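Local structure of MEM-A1 (Soil metagenome, 6E0S) at residues D23-F31 and Y39-A47; A214-I222 and A268-L279. The protein probably hydrolyses beta-lactam antibiotics with zinc bound in its active site, as expected of a subclass B3 metallo-beta-lactamase. One frame throughout, in Å; residues are numbered along the deposited sequence.

Interaction 1 of 2, residues D23-F31 and Y39-A47; sequences DWNDPQEPF and YVGVRGLSA
F31 and Y39 pair as antiparallel, hydrogen-bonded neighbours at the root of the hairpin formed by strands 31-34 and 37-39, which begins the first sheet of the metallo-beta-lactamase fold. Y39 N reaches F31 O at 2.8 Å, and F31 N returns the bond to Y39 O. Their rings lie almost parallel, 8° apart, but slid so far that they barely overlap; instead CB of Y39 sits over the F31 face, 3.6 Å from its centroid, a CH-pi contact. Beyond the hairpin the N-terminal tail runs along loop 39-47. A water donates to both Q28 O and G41 O and fills in where the two backbones do not bond directly. Further on, R43 N bonds to D26 O, and G44 N meets W24 O at 2.6 Å on a lone pair. CE3 of W24 lies 3.8 Å from CD2 of L45, and the W24 ring meets H237 edge-to-face. In the second shell, N25 bonds through OD1 to S66 and through ND2 to S63, tying the turn 23-26 to the body of the domain, while W244 makes a cation-pi contact with R43. The arginine chain, bent at chi2, brings NH1 of R43 to Q28 OE1: 3.0 Å, 160° at the hydrogen, the oxygen in the guanidinium plane but the donor tilted 23° from the carbonyl plane of Q28.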
loop_
_atom_site.group_PDB
_atom_site.type_symbol
_atom_site.label_atom_id
_atom_site.label_comp_id
_atom_site.label_asym_id
_atom_site.label_seq_id
_atom_site.Cartn_x
_atom_site.Cartn_y
_atom_site.Cartn_z
ATOM N N ASP A 23 6.979 0.191 -17.357
ATOM C CA ASP A 23 6.213 -1.052 -17.324
ATOM C C ASP A 23 5.140 -1.012 -16.240
ATOM O O ASP A 23 3.989 -1.385 -16.484
ATOM C CB ASP A 23 7.134 -2.253 -17.094
ATOM C CG ASP A 23 7.292 -3.113 -18.336
ATOM O OD1 ASP A 23 6.634 -2.807 -19.358
ATOM O OD2 ASP A 23 8.071 -4.093 -18.287
ATOM N N TRP A 24 5.530 -0.559 -15.043
ATOM C CA TRP A 24 4.597 -0.530 -13.919
ATOM C C TRP A 24 3.347 0.273 -14.250
ATOM O O TRP A 24 2.235 -0.139 -13.919
ATOM C CB TRP A 24 5.277 0.036 -12.678
ATOM C CG TRP A 24 6.262 -0.920 -12.089
ATOM C CD1 TRP A 24 6.399 -2.254 -12.389
ATOM C CD2 TRP A 24 7.262 -0.627 -11.103
ATOM N NE1 TRP A 24 7.423 -2.804 -11.649
ATOM C CE2 TRP A 24 7.970 -1.829 -10.854
ATOM C CE3 TRP A 24 7.632 0.532 -10.412
ATOM C CZ2 TRP A 24 9.020 -1.903 -9.935
ATOM C CZ3 TRP A 24 8.674 0.458 -9.498
ATOM C CH2 TRP A 24 9.358 -0.753 -9.269
ATOM N N ASN A 25 3.504 1.394 -14.950
ATOM C CA ASN A 25 2.387 2.283 -15.247
ATOM C C ASN A 25 1.623 1.889 -16.505
ATOM O O ASN A 25 0.824 2.686 -17.004
ATOM C CB ASN A 25 2.893 3.729 -15.358
ATOM C CG ASN A 25 3.052 4.375 -13.997
ATOM O OD1 ASN A 25 2.065 4.603 -13.321
ATOM N ND2 ASN A 25 4.299 4.649 -13.585
ATOM N N ASP A 26 1.857 0.684 -17.032
ATOM C CA ASP A 26 1.116 0.213 -18.190
ATOM C C ASP A 26 -0.386 0.174 -17.898
ATOM O O ASP A 26 -0.813 0.137 -16.732
ATOM C CB ASP A 26 1.616 -1.170 -18.611
ATOM C CG ASP A 26 2.768 -1.088 -19.587
ATOM O OD1 ASP A 26 2.900 -0.028 -20.240
ATOM O OD2 ASP A 26 3.550 -2.065 -19.689
ATOM N N PRO A 27 -1.207 0.182 -18.957
ATOM C CA PRO A 27 -2.665 0.221 -18.774
ATOM C C PRO A 27 -3.200 -0.984 -18.008
ATOM O O PRO A 27 -2.684 -2.103 -18.107
ATOM C CB PRO A 27 -3.199 0.236 -20.211
ATOM C CG PRO A 27 -2.101 0.851 -21.010
ATOM C CD PRO A 27 -0.831 0.356 -20.375
ATOM N N GLN A 28 -4.259 -0.731 -17.245
ATOM C CA GLN A 28 -4.966 -1.765 -16.498
ATOM C C GLN A 28 -6.395 -1.288 -16.299
ATOM O O GLN A 28 -6.628 -0.268 -15.645
ATOM C CB GLN A 28 -4.285 -2.033 -15.148
ATOM C CG GLN A 28 -5.066 -2.963 -14.232
ATOM C CD GLN A 28 -5.199 -4.357 -14.822
ATOM O OE1 GLN A 28 -4.209 -4.948 -15.298
ATOM N NE2 GLN A 28 -6.429 -4.881 -14.837
ATOM N N GLU A 29 -7.352 -2.020 -16.829
ATOM C CA GLU A 29 -8.745 -1.668 -16.582
ATOM C C GLU A 29 -9.107 -1.864 -15.112
ATOM O O GLU A 29 -8.725 -2.864 -14.495
ATOM C CB GLU A 29 -9.683 -2.508 -17.441
ATOM C CG GLU A 29 -9.667 -2.113 -18.927
ATOM C CD GLU A 29 -10.072 -0.637 -19.161
ATOM O OE1 GLU A 29 -9.222 0.160 -19.609
ATOM O OE2 GLU A 29 -11.244 -0.285 -18.888
ATOM N N PRO A 30 -9.876 -0.949 -14.544
ATOM C CA PRO A 30 -10.295 -1.088 -13.145
ATOM C C PRO A 30 -11.357 -2.165 -12.996
ATOM O O PRO A 30 -12.004 -2.585 -13.963
ATOM C CB PRO A 30 -10.854 0.298 -12.806
ATOM C CG PRO A 30 -11.284 0.882 -14.159
ATOM C CD PRO A 30 -10.270 0.346 -15.144
ATOM N N PHE A 31 -11.547 -2.609 -11.764
ATOM C CA PHE A 31 -12.515 -3.670 -11.520
ATOM C C PHE A 31 -12.959 -3.638 -10.076
ATOM O O PHE A 31 -12.201 -3.249 -9.183
ATOM C CB PHE A 31 -11.953 -5.070 -11.840
ATOM C CG PHE A 31 -10.553 -5.348 -11.274
ATOM C CD1 PHE A 31 -9.414 -4.984 -11.993
ATOM C CD2 PHE A 31 -10.388 -6.036 -10.070
ATOM C CE1 PHE A 31 -8.139 -5.256 -11.478
ATOM C CE2 PHE A 31 -9.105 -6.328 -9.561
ATOM C CZ PHE A 31 -7.984 -5.932 -10.273
ATOM N N TYR A 39 -10.279 -2.104 -7.423
ATOM C CA TYR A 39 -8.937 -1.772 -7.880
ATOM C C TYR A 39 -8.966 -0.632 -8.905
ATOM O O TYR A 39 -9.658 -0.720 -9.924
ATOM C CB TYR A 39 -8.276 -3.003 -8.501
ATOM C CG TYR A 39 -6.794 -2.841 -8.783
ATOM C CD1 TYR A 39 -5.827 -3.201 -7.818
ATOM C CD2 TYR A 39 -6.353 -2.358 -10.014
ATOM C CE1 TYR A 39 -4.448 -3.078 -8.088
ATOM C CE2 TYR A 39 -4.979 -2.237 -10.284
ATOM C CZ TYR A 39 -4.052 -2.595 -9.308
ATOM O OH TYR A 39 -2.723 -2.473 -9.579
ATOM N N VAL A 40 -8.159 0.411 -8.672
ATOM C CA VAL A 40 -8.112 1.555 -9.600
ATOM C C VAL A 40 -6.669 1.938 -9.941
ATOM O O VAL A 40 -6.406 3.019 -10.500
ATOM C CB VAL A 40 -8.870 2.771 -9.027
ATOM C CG1 VAL A 40 -10.366 2.511 -8.977
ATOM C CG2 VAL A 40 -8.308 3.172 -7.650
ATOM N N GLY A 41 -5.727 1.057 -9.640
ATOM C CA GLY A 41 -4.317 1.326 -9.886
ATOM C C GLY A 41 -3.889 1.048 -11.316
ATOM O O GLY A 41 -4.706 0.941 -12.238
ATOM N N VAL A 42 -2.579 0.895 -11.498
ATOM C CA VAL A 42 -2.036 0.599 -12.816
ATOM C C VAL A 42 -1.518 -0.837 -12.824
ATOM O O VAL A 42 -1.674 -1.580 -11.848
ATOM C CB VAL A 42 -0.957 1.626 -13.216
ATOM C CG1 VAL A 42 -1.568 3.018 -13.317
ATOM C CG2 VAL A 42 0.241 1.641 -12.253
ATOM N N ARG A 43 -0.915 -1.264 -13.926
ATOM C CA ARG A 43 -0.568 -2.682 -14.010
ATOM C C ARG A 43 0.444 -3.098 -12.932
ATOM O O ARG A 43 0.338 -4.196 -12.361
ATOM C CB ARG A 43 -0.055 -2.996 -15.411
ATOM C CG ARG A 43 0.277 -4.435 -15.622
ATOM C CD ARG A 43 -0.915 -5.329 -15.398
ATOM N NE ARG A 43 -0.523 -6.717 -15.643
ATOM C CZ ARG A 43 -1.372 -7.740 -15.675
ATOM N NH1 ARG A 43 -2.657 -7.516 -15.478
ATOM N NH2 ARG A 43 -0.927 -8.982 -15.921
ATOM N N GLY A 44 1.406 -2.230 -12.604
ATOM C CA GLY A 44 2.446 -2.653 -11.671
ATOM C C GLY A 44 2.439 -1.966 -10.320
ATOM O O GLY A 44 3.327 -2.205 -9.476
ATOM N N LEU A 45 1.452 -1.108 -10.091
ATOM C CA LEU A 45 1.381 -0.333 -8.850
ATOM C C LEU A 45 -0.069 -0.255 -8.425
ATOM O O LEU A 45 -0.906 0.249 -9.176
ATOM C CB LEU A 45 1.950 1.079 -9.026
ATOM C CG LEU A 45 3.399 1.145 -9.521
ATOM C CD1 LEU A 45 3.758 2.580 -9.986
ATOM C CD2 LEU A 45 4.355 0.674 -8.446
ATOM N N SER A 46 -0.363 -0.710 -7.215
ATOM C CA SER A 46 -1.749 -0.779 -6.781
ATOM C C SER A 46 -2.285 0.583 -6.361
ATOM O O SER A 46 -1.551 1.450 -5.888
ATOM C CB SER A 46 -1.912 -1.749 -5.603
ATOM O OG SER A 46 -1.621 -3.055 -6.033
ATOM N N ALA A 47 -3.598 0.731 -6.495
ATOM C CA ALA A 47 -4.374 1.724 -5.774
ATOM C C ALA A 47 -5.763 1.142 -5.623
ATOM O O ALA A 47 -6.245 0.441 -6.508
ATOM C CB ALA A 47 -4.435 3.074 -6.511
HETATM O O HOH W 1 -7.219 -0.174 -12.663
#

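Interaction 2 of 2, residues A214-I222 and A268-L279; sequences ALADIKKSI and AERAGVRLQKKL
I222 and L275 interlock the two helices, each a knob in a hole of the other. Helices 214-222 and 268-279 run nearly antiparallel at 155°, their axes 10.0 Å apart at closest approach.

Apolar contacts carry most of the interface. I222 enters among A268, A271, G272 and L275. Its CG1 stands beside the backbone N (chi1 -69°), and from there CD1 of I222 extends over the backbone of the facing helix to G272 N, 3.8 Å away. The other branch turns to A268, with CG2 of I222 lying 4.0 Å from CB of A268. In return L275 fills the space framed by L215, I218, K219 and I222. With CG anti to the backbone N (chi1 170°), its two methyls part: CD1 of L275 meets CD1 of L215 at 4.0 Å. CD2 of L275 lies 3.7 Å from CG of K219 and also rests against CG2 of I218. L215 CD1 also approaches L279 CD2, which carries the apolar seam on toward the C-terminal end of the second segment.

The polar contact lies at the solvent-exposed K219 and Q276. The K219 chain folds at chi3 and chi4, and its NZ donates a hydrogen bond to a water at 2.6 Å. The same water accepts from Q276 NE2 at 2.7 Å, so one acceptor bridges two donors that cannot bond each other.

Contacts with the rest of the chain flank the pair: D217 OD2 bonds to Y211 OH, R270 NH2 to A240 O, and L275 touches A197. I222 packs on the small residues A268, A271 and G272, and L275 on the leucine, isoleucines and lysine stem opposite it: an antiparallel helix pair with knobs-into-holes packing, in a helical layer outside the sheets of the αβ/βα sandwich of metallo-beta-lactamases.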
loop_
_atom_site.group_PDB
_atom_site.type_symbol
_atom_site.label_atom_id
_atom_site.label_comp_id
_atom_site.label_asym_id
_atom_site.label_seq_id
_atom_site.Cartn_x
_atom_site.Cartn_y
_atom_site.Cartn_z
ATOM N N ALA A 214 15.814 -1.426 11.768
ATOM C CA ALA A 214 15.302 -1.876 10.480
ATOM C C ALA A 214 15.058 -3.384 10.461
ATOM O O ALA A 214 13.996 -3.843 10.031
ATOM C CB ALA A 214 16.274 -1.466 9.366
ATOM N N LEU A 215 16.039 -4.172 10.904
ATOM C CA LEU A 215 15.877 -5.624 10.873
ATOM C C LEU A 215 14.753 -6.085 11.801
ATOM O O LEU A 215 13.906 -6.900 11.411
ATOM C CB LEU A 215 17.203 -6.301 11.236
ATOM C CG LEU A 215 17.171 -7.827 11.224
ATOM C CD1 LEU A 215 16.737 -8.323 9.851
ATOM C CD2 LEU A 215 18.543 -8.406 11.605
ATOM N N ALA A 216 14.745 -5.600 13.047
ATOM C CA ALA A 216 13.680 -5.969 13.978
ATOM C C ALA A 216 12.313 -5.594 13.419
ATOM O O ALA A 216 11.353 -6.378 13.501
ATOM C CB ALA A 216 13.909 -5.281 15.319
ATOM N N ASP A 217 12.214 -4.393 12.854
ATOM C CA ASP A 217 10.980 -3.929 12.223
ATOM C C ASP A 217 10.512 -4.870 11.119
ATOM O O ASP A 217 9.340 -5.258 11.076
ATOM C CB ASP A 217 11.189 -2.545 11.608
ATOM C CG ASP A 217 11.021 -1.415 12.590
ATOM O OD1 ASP A 217 10.709 -1.655 13.781
ATOM O OD2 ASP A 217 11.212 -0.261 12.142
ATOM N N ILE A 218 11.385 -5.172 10.158
ATOM C CA ILE A 218 10.912 -5.940 9.005
ATOM C C ILE A 218 10.495 -7.349 9.420
ATOM O O ILE A 218 9.499 -7.873 8.920
ATOM C CB ILE A 218 11.956 -5.946 7.872
ATOM C CG1 ILE A 218 11.278 -6.276 6.546
ATOM C CG2 ILE A 218 13.046 -6.960 8.096
ATOM C CD1 ILE A 218 12.043 -5.661 5.358
ATOM N N LYS A 219 11.237 -7.982 10.337
ATOM C CA LYS A 219 10.839 -9.300 10.822
ATOM C C LYS A 219 9.509 -9.224 11.549
ATOM O O LYS A 219 8.636 -10.089 11.381
ATOM C CB LYS A 219 11.907 -9.871 11.756
ATOM C CG LYS A 219 13.227 -10.228 11.080
ATOM C CD LYS A 219 14.268 -10.676 12.116
ATOM C CE LYS A 219 13.980 -12.103 12.553
ATOM N NZ LYS A 219 14.193 -13.037 11.385
ATOM N N LYS A 220 9.315 -8.176 12.349
ATOM C CA LYS A 220 8.037 -8.076 13.040
ATOM C C LYS A 220 6.889 -7.824 12.061
ATOM O O LYS A 220 5.793 -8.375 12.231
ATOM C CB LYS A 220 8.095 -6.979 14.096
ATOM C CG LYS A 220 6.865 -6.975 14.990
ATOM C CD LYS A 220 6.801 -5.730 15.850
ATOM C CE LYS A 220 5.547 -5.735 16.731
ATOM N NZ LYS A 220 5.040 -4.325 16.889
ATOM N N SER A 221 7.125 -7.001 11.033
ATOM C CA SER A 221 6.094 -6.710 10.038
ATOM C C SER A 221 5.752 -7.954 9.222
ATOM O O SER A 221 4.584 -8.180 8.899
ATOM C CB SER A 221 6.536 -5.573 9.105
ATOM O OG SER A 221 6.849 -4.420 9.854
ATOM N N ILE A 222 6.747 -8.800 8.932
ATOM C CA ILE A 222 6.463 -10.053 8.242
ATOM C C ILE A 222 5.534 -10.922 9.077
ATOM O O ILE A 222 4.576 -11.516 8.561
ATOM C CB ILE A 222 7.786 -10.766 7.903
ATOM C CG1 ILE A 222 8.534 -9.965 6.819
ATOM C CG2 ILE A 222 7.543 -12.229 7.527
ATOM C CD1 ILE A 222 9.918 -10.495 6.576
ATOM N N ALA A 268 3.859 -13.148 3.156
ATOM C CA ALA A 268 4.812 -12.926 4.233
ATOM C C ALA A 268 5.955 -13.925 4.162
ATOM O O ALA A 268 7.114 -13.546 4.350
ATOM C CB ALA A 268 4.116 -12.983 5.594
ATOM N N GLU A 269 5.658 -15.191 3.833
ATOM C CA GLU A 269 6.733 -16.175 3.727
ATOM C C GLU A 269 7.689 -15.806 2.603
ATOM O O GLU A 269 8.906 -15.975 2.734
ATOM C CB GLU A 269 6.163 -17.569 3.493
ATOM C CG GLU A 269 5.642 -18.199 4.751
ATOM C CD GLU A 269 5.177 -19.621 4.540
ATOM O OE1 GLU A 269 5.895 -20.385 3.841
ATOM O OE2 GLU A 269 4.086 -19.958 5.066
ATOM N N ARG A 270 7.157 -15.292 1.491
ATOM C CA ARG A 270 8.039 -14.907 0.397
ATOM C C ARG A 270 8.951 -13.764 0.824
ATOM O O ARG A 270 10.142 -13.749 0.499
ATOM C CB ARG A 270 7.206 -14.535 -0.825
ATOM C CG ARG A 270 6.551 -15.751 -1.458
ATOM C CD ARG A 270 5.916 -15.411 -2.805
ATOM N NE ARG A 270 4.820 -14.443 -2.687
ATOM C CZ ARG A 270 3.522 -14.745 -2.621
ATOM N NH1 ARG A 270 3.128 -16.017 -2.632
ATOM N NH2 ARG A 270 2.625 -13.762 -2.538
ATOM N N ALA A 271 8.407 -12.810 1.573
ATOM C CA ALA A 271 9.218 -11.720 2.099
ATOM C C ALA A 271 10.275 -12.242 3.062
ATOM O O ALA A 271 11.404 -11.743 3.084
ATOM C CB ALA A 271 8.317 -10.702 2.793
ATOM N N GLY A 272 9.926 -13.233 3.880
ATOM C CA GLY A 272 10.923 -13.810 4.778
ATOM C C GLY A 272 12.080 -14.439 4.022
ATOM O O GLY A 272 13.243 -14.328 4.426
ATOM N N VAL A 273 11.780 -15.092 2.896
ATOM C CA VAL A 273 12.837 -15.660 2.071
ATOM C C VAL A 273 13.704 -14.559 1.477
ATOM O O VAL A 273 14.943 -14.655 1.477
ATOM C CB VAL A 273 12.221 -16.559 0.986
ATOM C CG1 VAL A 273 13.283 -16.984 -0.025
ATOM C CG2 VAL A 273 11.598 -17.766 1.641
ATOM N N ARG A 274 13.083 -13.473 0.999
ATOM C CA ARG A 274 13.871 -12.382 0.429
ATOM C C ARG A 274 14.762 -11.743 1.479
ATOM O O ARG A 274 15.886 -11.315 1.178
ATOM C CB ARG A 274 12.955 -11.323 -0.193
ATOM C CG ARG A 274 12.369 -11.753 -1.515
ATOM C CD ARG A 274 11.556 -10.637 -2.149
ATOM N NE ARG A 274 11.308 -10.912 -3.552
ATOM C CZ ARG A 274 11.854 -10.211 -4.539
ATOM N NH1 ARG A 274 12.655 -9.187 -4.251
ATOM N NH2 ARG A 274 11.596 -10.530 -5.804
ATOM N N LEU A 275 14.284 -11.681 2.717
ATOM C CA LEU A 275 15.083 -11.117 3.789
ATOM C C LEU A 275 16.304 -11.980 4.065
ATOM O O LEU A 275 17.416 -11.457 4.235
ATOM C CB LEU A 275 14.222 -10.964 5.042
ATOM C CG LEU A 275 15.002 -10.608 6.290
ATOM C CD1 LEU A 275 15.612 -9.229 6.113
ATOM C CD2 LEU A 275 14.120 -10.688 7.528
ATOM N N GLN A 276 16.124 -13.306 4.097
ATOM C CA GLN A 276 17.265 -14.187 4.314
ATOM C C GLN A 276 18.281 -14.050 3.183
ATOM O O GLN A 276 19.490 -13.999 3.430
ATOM C CB GLN A 276 16.796 -15.642 4.455
ATOM C CG GLN A 276 16.004 -15.902 5.758
ATOM C CD GLN A 276 16.761 -15.406 6.990
ATOM O OE1 GLN A 276 17.844 -15.917 7.320
ATOM N NE2 GLN A 276 16.206 -14.413 7.664
ATOM N N LYS A 277 17.807 -13.945 1.934
ATOM C CA LYS A 277 18.724 -13.721 0.822
ATOM C C LYS A 277 19.462 -12.392 0.965
ATOM O O LYS A 277 20.668 -12.313 0.688
ATOM C CB LYS A 277 17.968 -13.775 -0.503
ATOM C CG LYS A 277 17.416 -15.138 -0.854
ATOM C CD LYS A 277 16.622 -15.100 -2.157
ATOM C CE LYS A 277 16.211 -16.483 -2.606
ATOM N NZ LYS A 277 15.439 -16.370 -3.868
ATOM N N LYS A 278 18.767 -11.346 1.422
ATOM C CA LYS A 278 19.412 -10.045 1.609
ATOM C C LYS A 278 20.479 -10.113 2.705
ATOM O O LYS A 278 21.599 -9.609 2.534
ATOM C CB LYS A 278 18.350 -8.981 1.918
ATOM C CG LYS A 278 18.868 -7.547 2.146
ATOM C CD LYS A 278 19.615 -7.077 0.889
ATOM C CE LYS A 278 20.156 -5.678 1.026
ATOM N NZ LYS A 278 21.076 -5.375 -0.114
ATOM N N LEU A 279 20.170 -10.759 3.823
ATOM C CA LEU A 279 21.167 -10.875 4.875
ATOM C C LEU A 279 22.383 -11.662 4.396
ATOM O O LEU A 279 23.521 -11.325 4.747
ATOM C CB LEU A 279 20.551 -11.521 6.100
ATOM C CG LEU A 279 19.454 -10.732 6.806
ATOM C CD1 LEU A 279 18.821 -11.611 7.910
ATOM C CD2 LEU A 279 19.997 -9.438 7.386
HETATM O O HOH W 2 16.428 -13.339 10.082
#

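Overall arrangement
Interactions 1 and 2 follow one another along the chain and do not touch: their centres are 26 Å apart, their nearest atoms about 10 Å. Interaction 1 joins the N-terminal tail to the loop joining strands 37-39 and 48-50 of the seven-stranded sheet, whereas interaction 2 pairs helix 214-226 with the C-terminal helix 263-285. H91, H93 and H169 bind zinc. The side chain of W24 is about 5 Å from a bound zinc ion and that of I218 about 10 Å from one, so interaction 1 borders the metal centre more closely while interaction 2 stands farther back.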